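Local coordinates for putative uncharacterized protein (Streptococcus suis, PDB 4XZ7) that probably catalyses transglutaminase-type crosslinking through its transglutaminase-like domain and serves the bacterium as an antiphagocytic virulence factor, at residues H199-S204 / V221-N226; D215-F220 / L278-Y283; F254-T257 / K261-C264; A298-D303 / H307-T312. All blocks are in the same frame, centred on the assembly; numbering follows the deposited sequence.

Contact 1: H199-S204 / V221-N226; sequences HKLIES and VQYVAN
Tyr223 of helix 213-227 rests its ring against Leu201 and Ser204 of helix 188-205. The two helices follow each other in the transglutaminase-like domain and pack as a crossed pair. The angle between their directions is 108° and their axes come within 9.6 Å. Tyr223 has CG anti to the backbone N (chi1 -178°), which carries the ring out to the other helix. One face of the ring lies under the Ser204 backbone, with Ser204 C toward the rim. Leu201 comes to the ring edge instead, its CD2 4.0 Å from Tyr223 CE1. The two side chains meet at about a right angle. The other branch of Leu201 reaches deeper, with CD1 4.3 Å from Val224 CG2. Val256 of helix 255-259 also touches Leu201 and Val224 on this side. The phenol end of Tyr223 reaches Ser204 through carbon, CB being 3.2 Å from Tyr223 OH. The serine hydroxyl is turned back to its own helix, with OG beside the backbone N (chi1 -62°). There Ser204 OG donates to Lys200 O at 3.0 Å, and Ser204 N reaches the same oxygen from the opposite face of the carbonyl plane.

Contact 2: D215-F220 / L278-Y283; sequences DKVKAF and LGLPAY
Leu280 sets its CD2 methyl against Lys216 and Val217, consecutive residues of helix 213-227. The tighter approach is Val217 CG2 to Leu280 CD2, at 4.2 Å. The other is Lys216 CB to Leu280 CD2, at 4.4 Å. Lys216 thus meets the leucine with the root of its side chain. Beyond CB the lysine runs on extended past the leucine, with Lys216 NZ 5.9 Å from Leu280 CD2. In Leu280 the CB bond points at the helix. Val217 lies more to one side and offers a single branch. Leu278 and Phe220 also point across, but stay just beyond touching distance. Leu280 is further packed by Phe275 of helix 264-277 and Val300 of strand 294-302. Leu278 and Leu280 flank Gly279, which has positive phi. At such backbone angles a side chain would press on the carbonyl O before it, which accounts for the glycine. Leu280 N bonds to Phe275 O and Gly279 N to Asn276 O. This is a Schellman motif, ending helix 264-277 and turning the chain into strand 282-288 of the sheet.

Contact 3: F254-T257 / K261-C264; sequences FAVT and KAMC
Ala255, at the start of the short, weakly bonded helix 255-259, faces Ala262 of strand 261-262. The helix opens with a wider pi-type turn at 255-257. One backbone hydrogen bond joins the two sides. Lys261 N donates to Ala255 O at 3.1 Å, with an angle of 151° at the hydrogen. The donor is tilted 33° from the carbonyl plane. Lys261 O comes 3.2 Å from Ala255 O, but these are two acceptors and do not bond. Arg259 NH1 donates to Lys261 O, and its charge probably offsets some of the repulsion between the two oxygens.

The apolar part consists of small groups. Ala255 CB and Ala262 CB touch at 3.7 Å. Val256 comes in beside them, with CG1 4.0 Å from Ala262 CB. Its chi1 of -4° puts CG1 almost eclipsed with its own backbone N, an uncommon conformation. Leu201 of helix 188-205 and Thr270 of helix 264-277 also pack on Val256. The CB bond of Lys261 points away from 254-257, and its side chain touches Thr229 and Asp231.

Ala262 bonds through its backbone to Thr229 and Asp231, which joins strand 261-262 in parallel to strand 229-230. Met263 then takes the N-cap position of helix 264-277, and Cys264 begins that helix. A cysteine at such a helix start fits the nucleophile of the transglutaminase-like family. The links between the segments are small apolar groups and one backbone bond, so the helix start and the strand lie close together just ahead of this cysteine.

Contact 4: A298-D303 / H307-T312; sequences ARVYYD and HTIDGT
Ala298 pairs with Ile309 and Val300 with His307 in the antiparallel hairpin of strands 294-302 and 305-309. Both are hydrogen-bonded pairs. Ile309 N to Ala298 O is 2.9 Å, and Val300 N to His307 O is also 2.9 Å. Arg299 and Thr308 form the non-hydrogen-bonded pair between them.

On their face the polar link is made by side chains. Arg299 bends back and grips Thr308 OG1 side-on, through NE at 3.2 Å and NH1 at 3.0 Å. The hydroxyl lies at the edge of the guanidinium, near its plane. Arg299 NH2 makes a salt bridge with Glu362.

The rings of Tyr302 and His307 form an offset stack, centroids 4.0 Å apart and planes at 26°. Tyr302 CG lies between the backbone N and the carbonyl carbon (chi1 58°), which lays the ring against His307. His307 CD2 sits over the centre of the tyrosine ring. His307 NE2 also donates to Tyr302 O at 3.0 Å; that oxygen lies near the imidazole plane, but the donor stands above the carbonyl plane. Tyr302 OH bonds to Glu336.

On the face of Val300, His307 and Ile309, Val300 CG2 meets Ile309 CG1 at 3.6 Å, and Ile309 CD1 comes to the edge of the Tyr302 ring.

Beyond the pairing, Asp310 OD2 accepts from Thr312 N in an Asx turn and bonds to His295 NE2, consistent with the His-Asp part of the family's catalytic triad. For His307, bonds at both nitrogens and the stack fix the ring rotation. ND1 meets the Asp337 carboxylate and Glu336 is close, which is consistent with a protonated ring.

In the fold
All four contacts lie in the transglutaminase-like domain. Contacts 2, 3 and 4 are buried, while contact 1 is partly open at its Ser204 end. Contacts 1 and 2 share helix 213-227, and Phe220 packs on Leu201 and Ile202 between them. Contacts 2 and 4 reach the same sheet, where strand 282-288 pairs with strand 294-302. Contact 3 joins contact 1 through Val256 and nears contact 4 where Cys264 meets Thr312. The chemistry changes with place. Contacts 1 and 2 rest mainly on apolar packing, contact 1 with a tyrosine hydroxyl at its exposed end. Contact 3 adds one backbone bond, and contact 4 combines strand pairing with charged and aromatic groups.

Contact 1: H199-S204 / V221-N226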
loop_
_atom_site.group_PDB
_atom_site.type_symbol
_atom_site.label_atom_id
_atom_site.label_comp_id
_atom_site.label_asym_id
_atom_site.label_seq_id
_atom_site.Cartn_x
_atom_site.Cartn_y
_atom_site.Cartn_z
ATOM N N HIS B 199 -12.107 1.061 27.227
ATOM C CA HIS B 199 -12.396 1.087 28.659
ATOM C C HIS B 199 -12.054 2.458 29.239
ATOM O O HIS B 199 -12.841 3.046 29.989
ATOM C CB HIS B 199 -11.610 -0.010 29.388
ATOM C CG HIS B 199 -12.234 -0.457 30.676
ATOM N ND1 HIS B 199 -12.351 0.367 31.776
ATOM C CD2 HIS B 199 -12.759 -1.650 31.043
ATOM C CE1 HIS B 199 -12.931 -0.294 32.761
ATOM N NE2 HIS B 199 -13.186 -1.521 32.344
ATOM N N LYS B 200 -10.888 2.978 28.876
ATOM C CA LYS B 200 -10.484 4.295 29.347
ATOM C C LYS B 200 -11.409 5.392 28.824
ATOM O O LYS B 200 -11.700 6.348 29.551
ATOM C CB LYS B 200 -9.039 4.584 28.948
ATOM C CG LYS B 200 -8.022 4.021 29.934
ATOM C CD LYS B 200 -6.600 4.085 29.393
ATOM C CE LYS B 200 -5.621 3.474 30.384
ATOM N NZ LYS B 200 -4.235 3.441 29.841
ATOM N N LEU B 201 -11.876 5.273 27.578
ATOM C CA LEU B 201 -12.863 6.253 27.099
ATOM C C LEU B 201 -14.128 6.179 27.960
ATOM O O LEU B 201 -14.735 7.202 28.266
ATOM C CB LEU B 201 -13.218 6.043 25.621
ATOM C CG LEU B 201 -12.123 6.300 24.588
ATOM C CD1 LEU B 201 -12.610 5.937 23.193
ATOM C CD2 LEU B 201 -11.684 7.758 24.636
ATOM N N ILE B 202 -14.508 4.965 28.356
ATOM C CA ILE B 202 -15.703 4.751 29.158
ATOM C C ILE B 202 -15.545 5.400 30.527
ATOM O O ILE B 202 -16.457 6.076 31.013
ATOM C CB ILE B 202 -16.011 3.252 29.339
ATOM C CG1 ILE B 202 -16.459 2.647 28.017
ATOM C CG2 ILE B 202 -17.092 3.054 30.385
ATOM C CD1 ILE B 202 -16.838 1.194 28.103
ATOM N N GLU B 203 -14.379 5.190 31.130
ATOM C CA GLU B 203 -14.034 5.816 32.399
ATOM C C GLU B 203 -14.112 7.331 32.264
ATOM O O GLU B 203 -14.773 8.003 33.055
ATOM C CB GLU B 203 -12.628 5.400 32.860
ATOM C CG GLU B 203 -12.505 3.944 33.312
ATOM C CD GLU B 203 -11.053 3.465 33.433
ATOM O OE1 GLU B 203 -10.132 4.308 33.554
ATOM O OE2 GLU B 203 -10.833 2.233 33.399
ATOM N N SER B 204 -13.445 7.867 31.250
ATOM C CA SER B 204 -13.348 9.315 31.106
ATOM C C SER B 204 -14.721 9.935 30.862
ATOM O O SER B 204 -15.014 11.025 31.355
ATOM C CB SER B 204 -12.384 9.675 29.991
ATOM O OG SER B 204 -11.088 9.209 30.299
ATOM N N VAL B 221 -21.343 8.930 24.235
ATOM C CA VAL B 221 -21.465 9.514 22.909
ATOM C C VAL B 221 -20.938 10.946 22.891
ATOM O O VAL B 221 -20.125 11.312 22.032
ATOM C CB VAL B 221 -22.935 9.493 22.442
ATOM C CG1 VAL B 221 -23.134 10.379 21.227
ATOM C CG2 VAL B 221 -23.360 8.083 22.141
ATOM N N GLN B 222 -21.379 11.743 23.865
ATOM C CA GLN B 222 -20.972 13.141 23.928
ATOM C C GLN B 222 -19.482 13.264 24.217
ATOM O O GLN B 222 -18.786 14.096 23.617
ATOM C CB GLN B 222 -21.779 13.900 24.985
ATOM C CG GLN B 222 -21.759 15.415 24.782
ATOM C CD GLN B 222 -22.453 15.860 23.486
ATOM O OE1 GLN B 222 -21.792 16.213 22.501
ATOM N NE2 GLN B 222 -23.787 15.863 23.494
ATOM N N TYR B 223 -18.978 12.434 25.124
ATOM C CA TYR B 223 -17.542 12.482 25.406
ATOM C C TYR B 223 -16.674 12.194 24.176
ATOM O O TYR B 223 -15.722 12.941 23.856
ATOM C CB TYR B 223 -17.166 11.491 26.500
ATOM C CG TYR B 223 -15.693 11.575 26.833
ATOM C CD1 TYR B 223 -14.765 10.745 26.213
ATOM C CD2 TYR B 223 -15.233 12.505 27.750
ATOM C CE1 TYR B 223 -13.429 10.840 26.497
ATOM C CE2 TYR B 223 -13.905 12.597 28.054
ATOM C CZ TYR B 223 -13.006 11.766 27.423
ATOM O OH TYR B 223 -11.677 11.866 27.728
ATOM N N VAL B 224 -16.979 11.090 23.503
ATOM C CA VAL B 224 -16.188 10.716 22.339
ATOM C C VAL B 224 -16.282 11.810 21.288
ATOM O O VAL B 224 -15.264 12.220 20.740
ATOM C CB VAL B 224 -16.634 9.388 21.745
ATOM C CG1 VAL B 224 -16.019 9.183 20.339
ATOM C CG2 VAL B 224 -16.238 8.270 22.675
ATOM N N ALA B 225 -17.493 12.315 21.042
ATOM C CA ALA B 225 -17.668 13.421 20.092
ATOM C C ALA B 225 -16.847 14.649 20.478
ATOM O O ALA B 225 -16.436 15.420 19.610
ATOM C CB ALA B 225 -19.145 13.799 19.980
ATOM N N ASN B 226 -16.621 14.837 21.780
ATOM C CA ASN B 226 -15.843 15.982 22.266
ATOM C C ASN B 226 -14.336 15.759 22.356
ATOM O O ASN B 226 -13.598 16.693 22.672
ATOM C CB ASN B 226 -16.361 16.429 23.643
ATOM C CG ASN B 226 -17.629 17.273 23.539
ATOM O OD1 ASN B 226 -17.961 17.782 22.462
ATOM N ND2 ASN B 226 -18.354 17.408 24.650
#

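Contact 2: D215-F220 / L278-Y283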
loop_
_atom_site.group_PDB
_atom_site.type_symbol
_atom_site.label_atom_id
_atom_site.label_comp_id
_atom_site.label_asym_id
_atom_site.label_seq_id
_atom_site.Cartn_x
_atom_site.Cartn_y
_atom_site.Cartn_z
ATOM N N ASP B 215 -28.742 7.704 29.979
ATOM C CA ASP B 215 -27.751 8.711 30.322
ATOM C C ASP B 215 -26.338 8.167 30.160
ATOM O O ASP B 215 -25.404 8.932 29.915
ATOM C CB ASP B 215 -27.974 9.231 31.738
ATOM C CG ASP B 215 -29.115 10.244 31.809
ATOM O OD1 ASP B 215 -29.342 10.952 30.805
ATOM O OD2 ASP B 215 -29.784 10.334 32.861
ATOM N N LYS B 216 -26.181 6.853 30.283
ATOM C CA LYS B 216 -24.890 6.226 30.000
ATOM C C LYS B 216 -24.540 6.460 28.545
ATOM O O LYS B 216 -23.452 6.968 28.233
ATOM C CB LYS B 216 -24.916 4.731 30.321
ATOM C CG LYS B 216 -25.315 4.424 31.769
ATOM C CD LYS B 216 -25.050 2.967 32.151
ATOM C CE LYS B 216 -25.739 2.606 33.460
ATOM N NZ LYS B 216 -25.530 1.166 33.791
ATOM N N VAL B 217 -25.477 6.111 27.659
ATOM C CA VAL B 217 -25.299 6.347 26.220
ATOM C C VAL B 217 -24.957 7.809 25.931
ATOM O O VAL B 217 -23.949 8.112 25.265
ATOM C CB VAL B 217 -26.564 5.969 25.411
ATOM C CG1 VAL B 217 -26.395 6.372 23.959
ATOM C CG2 VAL B 217 -26.845 4.481 25.502
ATOM N N LYS B 218 -25.798 8.704 26.446
ATOM C CA LYS B 218 -25.642 10.141 26.240
ATOM C C LYS B 218 -24.223 10.569 26.621
ATOM O O LYS B 218 -23.497 11.182 25.825
ATOM C CB LYS B 218 -26.694 10.908 27.063
ATOM C CG LYS B 218 -26.908 12.360 26.683
ATOM C CD LYS B 218 -27.741 13.097 27.756
ATOM C CE LYS B 218 -29.114 12.459 27.988
ATOM N NZ LYS B 218 -30.109 12.793 26.921
ATOM N N ALA B 219 -23.819 10.188 27.826
ATOM C CA ALA B 219 -22.509 10.544 28.355
ATOM C C ALA B 219 -21.358 10.035 27.480
ATOM O O ALA B 219 -20.432 10.793 27.153
ATOM C CB ALA B 219 -22.364 10.008 29.766
ATOM N N PHE B 220 -21.399 8.757 27.103
ATOM C CA PHE B 220 -20.291 8.222 26.304
ATOM C C PHE B 220 -20.202 8.880 24.911
ATOM O O PHE B 220 -19.129 9.316 24.472
ATOM C CB PHE B 220 -20.399 6.708 26.147
ATOM C CG PHE B 220 -19.237 6.117 25.411
ATOM C CD1 PHE B 220 -18.024 5.934 26.051
ATOM C CD2 PHE B 220 -19.343 5.790 24.068
ATOM C CE1 PHE B 220 -16.942 5.410 25.369
ATOM C CE2 PHE B 220 -18.272 5.275 23.379
ATOM C CZ PHE B 220 -17.069 5.088 24.020
ATOM N N LEU B 278 -20.791 -2.091 28.388
ATOM C CA LEU B 278 -21.630 -1.475 29.411
ATOM C C LEU B 278 -22.943 -2.218 29.631
ATOM O O LEU B 278 -23.810 -1.752 30.363
ATOM C CB LEU B 278 -21.924 -0.019 29.035
ATOM C CG LEU B 278 -20.762 0.972 29.093
ATOM C CD1 LEU B 278 -21.102 2.271 28.354
ATOM C CD2 LEU B 278 -20.381 1.252 30.540
ATOM N N GLY B 279 -23.102 -3.367 28.990
ATOM C CA GLY B 279 -24.325 -4.134 29.130
ATOM C C GLY B 279 -25.446 -3.614 28.251
ATOM O O GLY B 279 -26.611 -3.904 28.490
ATOM N N LEU B 280 -25.100 -2.845 27.224
ATOM C CA LEU B 280 -26.112 -2.288 26.345
ATOM C C LEU B 280 -25.978 -2.887 24.940
ATOM O O LEU B 280 -25.199 -2.381 24.123
ATOM C CB LEU B 280 -25.983 -0.765 26.294
ATOM C CG LEU B 280 -26.638 0.139 27.346
ATOM C CD1 LEU B 280 -27.251 -0.649 28.485
ATOM C CD2 LEU B 280 -25.619 1.166 27.857
ATOM N N PRO B 281 -26.718 -3.981 24.662
ATOM C CA PRO B 281 -26.641 -4.681 23.368
ATOM C C PRO B 281 -26.581 -3.726 22.184
ATOM O O PRO B 281 -27.495 -2.910 22.014
ATOM C CB PRO B 281 -27.930 -5.498 23.341
ATOM C CG PRO B 281 -28.131 -5.861 24.811
ATOM C CD PRO B 281 -27.683 -4.623 25.576
ATOM N N ALA B 282 -25.508 -3.814 21.396
ATOM C CA ALA B 282 -25.279 -2.860 20.320
ATOM C C ALA B 282 -24.648 -3.492 19.078
ATOM O O ALA B 282 -23.929 -4.488 19.159
ATOM C CB ALA B 282 -24.404 -1.710 20.822
ATOM N N TYR B 283 -24.938 -2.917 17.920
ATOM C CA TYR B 283 -24.220 -3.302 16.710
ATOM C C TYR B 283 -24.184 -2.104 15.779
ATOM O O TYR B 283 -24.872 -1.099 16.011
ATOM C CB TYR B 283 -24.847 -4.550 16.030
ATOM C CG TYR B 283 -26.230 -4.384 15.388
ATOM C CD1 TYR B 283 -26.394 -4.521 14.008
ATOM C CD2 TYR B 283 -27.366 -4.125 16.157
ATOM C CE1 TYR B 283 -27.641 -4.400 13.404
ATOM C CE2 TYR B 283 -28.624 -3.992 15.560
ATOM C CZ TYR B 283 -28.748 -4.122 14.180
ATOM O OH TYR B 283 -29.973 -3.996 13.558
#

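Contact 3: F254-T257 / K261-C264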
loop_
_atom_site.group_PDB
_atom_site.type_symbol
_atom_site.label_atom_id
_atom_site.label_comp_id
_atom_site.label_asym_id
_atom_site.label_seq_id
_atom_site.Cartn_x
_atom_site.Cartn_y
_atom_site.Cartn_z
ATOM N N PHE B 254 -9.412 1.194 15.169
ATOM C CA PHE B 254 -8.347 1.968 15.808
ATOM C C PHE B 254 -8.519 3.473 15.649
ATOM O O PHE B 254 -7.750 4.260 16.203
ATOM C CB PHE B 254 -6.999 1.561 15.236
ATOM C CG PHE B 254 -6.703 0.098 15.385
ATOM C CD1 PHE B 254 -6.641 -0.490 16.648
ATOM C CD2 PHE B 254 -6.480 -0.687 14.277
ATOM C CE1 PHE B 254 -6.363 -1.832 16.784
ATOM C CE2 PHE B 254 -6.196 -2.036 14.416
ATOM C CZ PHE B 254 -6.139 -2.604 15.668
ATOM N N ALA B 255 -9.528 3.865 14.885
ATOM C CA ALA B 255 -9.667 5.248 14.476
ATOM C C ALA B 255 -9.916 6.210 15.656
ATOM O O ALA B 255 -9.218 7.213 15.789
ATOM C CB ALA B 255 -10.773 5.372 13.456
ATOM N N VAL B 256 -10.902 5.956 16.502
ATOM C CA VAL B 256 -11.104 6.953 17.556
ATOM C C VAL B 256 -10.190 6.674 18.747
ATOM O O VAL B 256 -9.829 7.589 19.483
ATOM C CB VAL B 256 -12.602 7.083 18.000
ATOM C CG1 VAL B 256 -13.520 6.208 17.177
ATOM C CG2 VAL B 256 -12.797 6.931 19.523
ATOM N N THR B 257 -9.749 5.430 18.889
ATOM C CA THR B 257 -8.974 5.041 20.059
ATOM C C THR B 257 -7.491 5.398 19.946
ATOM O O THR B 257 -6.949 6.050 20.824
ATOM C CB THR B 257 -9.108 3.538 20.325
ATOM O OG1 THR B 257 -9.040 2.815 19.086
ATOM C CG2 THR B 257 -10.432 3.248 21.017
ATOM N N LYS B 261 -8.998 10.327 15.419
ATOM C CA LYS B 261 -9.510 11.018 14.258
ATOM C C LYS B 261 -10.269 9.972 13.474
ATOM O O LYS B 261 -9.726 8.906 13.154
ATOM C CB LYS B 261 -8.379 11.624 13.425
ATOM C CG LYS B 261 -8.813 12.567 12.314
ATOM C CD LYS B 261 -7.560 13.089 11.597
ATOM C CE LYS B 261 -7.867 14.176 10.596
ATOM N NZ LYS B 261 -6.651 14.430 9.789
ATOM N N ALA B 262 -11.526 10.262 13.168
ATOM C CA ALA B 262 -12.399 9.204 12.684
ATOM C C ALA B 262 -13.576 9.736 11.881
ATOM O O ALA B 262 -13.873 10.940 11.901
ATOM C CB ALA B 262 -12.903 8.366 13.867
ATOM N N MET B 263 -14.195 8.845 11.159
ATOM C CA MET B 263 -15.439 9.071 10.500
ATOM C C MET B 263 -16.518 8.209 11.094
ATOM O O MET B 263 -16.266 7.531 12.024
ATOM C CB MET B 263 -15.297 8.792 9.033
ATOM C CG MET B 263 -14.632 9.913 8.345
ATOM S SD MET B 263 -14.007 9.589 6.741
ATOM C CE MET B 263 -15.354 8.909 5.866
ATOM N N CYS B 264 -17.694 8.256 10.510
ATOM C CA CYS B 264 -18.885 7.648 11.072
ATOM C C CYS B 264 -18.774 6.174 11.483
ATOM O O CYS B 264 -19.181 5.830 12.541
ATOM C CB CYS B 264 -20.139 7.905 10.214
ATOM S SG CYS B 264 -20.183 7.147 8.593
#

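Contact 4: A298-D303 / H307-T312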
loop_
_atom_site.group_PDB
_atom_site.type_symbol
_atom_site.label_atom_id
_atom_site.label_comp_id
_atom_site.label_asym_id
_atom_site.label_seq_id
_atom_site.Cartn_x
_atom_site.Cartn_y
_atom_site.Cartn_z
ATOM N N ALA B 298 -24.859 3.531 15.455
ATOM C CA ALA B 298 -25.036 2.315 16.243
ATOM C C ALA B 298 -26.509 2.094 16.540
ATOM O O ALA B 298 -27.285 3.046 16.623
ATOM C CB ALA B 298 -24.258 2.370 17.537
ATOM N N ARG B 299 -26.886 0.830 16.671
ATOM C CA ARG B 299 -28.153 0.453 17.267
ATOM C C ARG B 299 -27.834 -0.089 18.634
ATOM O O ARG B 299 -26.921 -0.911 18.766
ATOM C CB ARG B 299 -28.866 -0.579 16.429
ATOM C CG ARG B 299 -29.536 0.010 15.220
ATOM C CD ARG B 299 -30.985 -0.397 15.204
ATOM N NE ARG B 299 -31.861 0.737 15.388
ATOM C CZ ARG B 299 -33.149 0.654 15.691
ATOM N NH1 ARG B 299 -33.840 1.767 15.828
ATOM N NH2 ARG B 299 -33.738 -0.526 15.864
ATOM N N VAL B 300 -28.541 0.414 19.648
ATOM C CA VAL B 300 -28.274 0.082 21.047
ATOM C C VAL B 300 -29.568 -0.271 21.750
ATOM O O VAL B 300 -30.589 0.376 21.528
ATOM C CB VAL B 300 -27.623 1.250 21.819
ATOM C CG1 VAL B 300 -26.835 0.726 23.010
ATOM C CG2 VAL B 300 -26.723 2.056 20.918
ATOM N N TYR B 301 -29.532 -1.277 22.609
ATOM C CA TYR B 301 -30.732 -1.652 23.344
ATOM C C TYR B 301 -30.739 -1.024 24.729
ATOM O O TYR B 301 -29.839 -1.258 25.521
ATOM C CB TYR B 301 -30.843 -3.175 23.459
ATOM C CG TYR B 301 -32.119 -3.637 24.130
ATOM C CD1 TYR B 301 -33.313 -3.700 23.420
ATOM C CD2 TYR B 301 -32.132 -4.007 25.464
ATOM C CE1 TYR B 301 -34.490 -4.122 24.025
ATOM C CE2 TYR B 301 -33.313 -4.433 26.086
ATOM C CZ TYR B 301 -34.485 -4.488 25.356
ATOM O OH TYR B 301 -35.656 -4.910 25.947
ATOM N N TYR B 302 -31.750 -0.222 25.019
ATOM C CA TYR B 302 -31.948 0.252 26.386
ATOM C C TYR B 302 -33.384 0.689 26.580
ATOM O O TYR B 302 -34.099 0.985 25.605
ATOM C CB TYR B 302 -30.979 1.391 26.737
ATOM C CG TYR B 302 -31.046 2.614 25.833
ATOM C CD1 TYR B 302 -30.182 2.752 24.743
ATOM C CD2 TYR B 302 -31.956 3.637 26.083
ATOM C CE1 TYR B 302 -30.241 3.872 23.919
ATOM C CE2 TYR B 302 -32.017 4.761 25.271
ATOM C CZ TYR B 302 -31.161 4.871 24.189
ATOM O OH TYR B 302 -31.230 5.988 23.386
ATOM N N ASP B 303 -33.810 0.691 27.841
ATOM C CA ASP B 303 -35.168 1.069 28.188
ATOM C C ASP B 303 -36.172 0.324 27.325
ATOM O O ASP B 303 -36.993 0.944 26.649
ATOM C CB ASP B 303 -35.359 2.583 28.036
ATOM C CG ASP B 303 -34.619 3.379 29.100
ATOM O OD1 ASP B 303 -33.831 2.775 29.860
ATOM O OD2 ASP B 303 -34.823 4.611 29.169
ATOM N N HIS B 307 -32.660 1.416 19.851
ATOM C CA HIS B 307 -32.562 2.806 19.423
ATOM C C HIS B 307 -31.454 3.025 18.402
ATOM O O HIS B 307 -30.396 2.380 18.471
ATOM C CB HIS B 307 -32.302 3.721 20.620
ATOM C CG HIS B 307 -33.308 3.580 21.716
ATOM N ND1 HIS B 307 -34.537 4.202 21.682
ATOM C CD2 HIS B 307 -33.274 2.870 22.866
ATOM C CE1 HIS B 307 -35.210 3.893 22.775
ATOM N NE2 HIS B 307 -34.466 3.085 23.509
ATOM N N THR B 308 -31.685 3.951 17.474
ATOM C CA THR B 308 -30.605 4.433 16.620
ATOM C C THR B 308 -29.889 5.601 17.299
ATOM O O THR B 308 -30.512 6.606 17.669
ATOM C CB THR B 308 -31.109 4.868 15.240
ATOM O OG1 THR B 308 -32.035 3.894 14.751
ATOM C CG2 THR B 308 -29.945 4.992 14.266
ATOM N N ILE B 309 -28.589 5.430 17.494
ATOM C CA ILE B 309 -27.715 6.439 18.063
ATOM C C ILE B 309 -26.662 6.882 17.046
ATOM O O ILE B 309 -25.803 6.080 16.639
ATOM C CB ILE B 309 -27.006 5.921 19.321
ATOM C CG1 ILE B 309 -28.034 5.401 20.322
ATOM C CG2 ILE B 309 -26.135 7.020 19.926
ATOM C CD1 ILE B 309 -28.938 6.502 20.888
ATOM N N ASP B 310 -26.780 8.141 16.609
ATOM C CA ASP B 310 -25.831 8.792 15.698
ATOM C C ASP B 310 -24.781 9.552 16.507
ATOM O O ASP B 310 -25.087 10.596 17.092
ATOM C CB ASP B 310 -26.554 9.764 14.762
ATOM C CG ASP B 310 -25.709 10.172 13.559
ATOM O OD1 ASP B 310 -26.313 10.620 12.567
ATOM O OD2 ASP B 310 -24.459 10.040 13.586
ATOM N N GLY B 311 -23.562 9.031 16.552
ATOM C CA GLY B 311 -22.516 9.616 17.368
ATOM C C GLY B 311 -21.828 10.772 16.671
ATOM O O GLY B 311 -20.912 11.392 17.218
ATOM N N THR B 312 -22.262 11.059 15.448
ATOM C CA THR B 312 -21.689 12.160 14.693
ATOM C C THR B 312 -22.801 13.087 14.180
ATOM O O THR B 312 -22.912 13.350 12.978
ATOM C CB THR B 312 -20.824 11.635 13.521
ATOM O OG1 THR B 312 -21.596 10.735 12.721
ATOM C CG2 THR B 312 -19.612 10.864 14.049
#